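Local coordinates for hypothetical protein Atu0492 (Agrobacterium tumefaciens, PDB 2GMY) that is of unknown function but belongs to the carboxymuconolactone decarboxylase family and, as a putative AhpD-like protein, probably takes part in antioxidant defence, at residues Cys51-Met54 with His55-Ser59. Residues are numbered along the deposited sequence; the frame is centred on the assembly and turned at random.
Sequences CVDM and HVKES
On helix 49-61, C51 and H55 stand one turn apart on the buried side, within the all-helical AhpD-like fold. C51 is the second cysteine of a CxxC motif that runs into the helix, followed four residues on by H55, consistent with the CxxC...H signature of AhpD relatives, whose two cysteines serve redox chemistry. Packing is close here: C51 CB lies 3.8 Å from H55 CD2, and H55 also touches K39 of helix 32-45 and I130 of helix 117-139. With CG anti to its carbonyl carbon (chi1 -58°), H55 turns its ring back toward the C51 carbonyl, whose O lies 2.9 Å from H55 CD2, oblique to the ring, and accepts the H55 backbone N-H at 2.8 Å. M54 lays its CG over one ring face, offset toward the rim, while ND1 donates to E58 OE1. One residue on, V52 CG1 meets V56 CG2 at 3.8 Å, and both valines pack against a second subunit.

On the partly exposed side M54 CG and E58 OE2 merely pass at 3.8 Å. The polar grip is firmer: K57, extended beyond CG, bridges buried D53 and E147. Its NZ meets D53 OD2 at 2.8 Å on the syn side, 24° out of the carboxylate plane.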
# COMPACT_ATOMS: atom_id res chain seq x y z
N CYS A 51 -15.59 18.63 2.70
CA CYS A 51 -15.67 19.01 1.29
C CYS A 51 -16.66 18.16 0.51
O CYS A 51 -17.34 18.68 -0.36
CB CYS A 51 -14.29 19.02 0.63
SG CYS A 51 -13.19 20.31 1.33
N VAL A 52 -16.74 16.85 0.79
CA VAL A 52 -17.73 16.03 0.09
C VAL A 52 -19.14 16.57 0.32
O VAL A 52 -19.90 16.73 -0.62
CB VAL A 52 -17.65 14.53 0.49
CG1 VAL A 52 -18.85 13.75 -0.06
CG2 VAL A 52 -16.33 13.92 -0.02
N ASP A 53 -19.45 16.90 1.57
CA ASP A 53 -20.77 17.44 1.88
C ASP A 53 -21.06 18.68 1.04
O ASP A 53 -22.14 18.80 0.44
CB ASP A 53 -20.89 17.79 3.36
CG ASP A 53 -22.30 18.21 3.75
OD1 ASP A 53 -23.22 17.37 3.61
OD2 ASP A 53 -22.48 19.36 4.20
N MET A 54 -20.09 19.59 1.00
CA MET A 54 -20.20 20.83 0.23
C MET A 54 -20.40 20.56 -1.26
O MET A 54 -21.27 21.16 -1.91
CB MET A 54 -18.94 21.67 0.44
CG MET A 54 -19.00 23.08 -0.14
SD MET A 54 -17.47 24.03 0.13
CE MET A 54 -17.33 23.96 1.90
N HIS A 55 -19.59 19.66 -1.80
CA HIS A 55 -19.58 19.48 -3.25
C HIS A 55 -20.71 18.61 -3.77
O HIS A 55 -21.11 18.75 -4.92
CB HIS A 55 -18.19 19.06 -3.73
CG HIS A 55 -17.14 20.06 -3.35
ND1 HIS A 55 -17.25 21.39 -3.66
CD2 HIS A 55 -15.99 19.93 -2.65
CE1 HIS A 55 -16.21 22.04 -3.17
NE2 HIS A 55 -15.43 21.18 -2.56
N VAL A 56 -21.22 17.72 -2.92
CA VAL A 56 -22.46 17.00 -3.20
C VAL A 56 -23.58 18.05 -3.42
O VAL A 56 -24.30 18.01 -4.42
CB VAL A 56 -22.82 16.04 -2.05
CG1 VAL A 56 -24.30 15.63 -2.14
CG2 VAL A 56 -21.93 14.80 -2.08
N LYS A 57 -23.67 18.99 -2.48
CA LYS A 57 -24.73 20.01 -2.52
C LYS A 57 -24.58 20.92 -3.73
O LYS A 57 -25.57 21.25 -4.40
CB LYS A 57 -24.76 20.80 -1.21
CG LYS A 57 -25.34 19.99 -0.05
CD LYS A 57 -25.00 20.59 1.30
CE LYS A 57 -25.58 19.76 2.42
NZ LYS A 57 -25.15 20.25 3.77
N GLU A 58 -23.34 21.33 -4.02
CA GLU A 58 -23.10 22.16 -5.22
C GLU A 58 -23.44 21.45 -6.52
O GLU A 58 -24.03 22.05 -7.43
CB GLU A 58 -21.66 22.67 -5.27
CG GLU A 58 -21.31 23.62 -4.14
CD GLU A 58 -19.82 23.78 -3.98
OE1 GLU A 58 -19.08 22.82 -4.31
OE2 GLU A 58 -19.37 24.85 -3.52
N SER A 59 -23.06 20.18 -6.63
CA SER A 59 -23.36 19.36 -7.81
C SER A 59 -24.87 19.24 -7.99
O SER A 59 -25.39 19.38 -9.09
CB SER A 59 -22.74 17.97 -7.69
OG SER A 59 -21.33 18.07 -7.61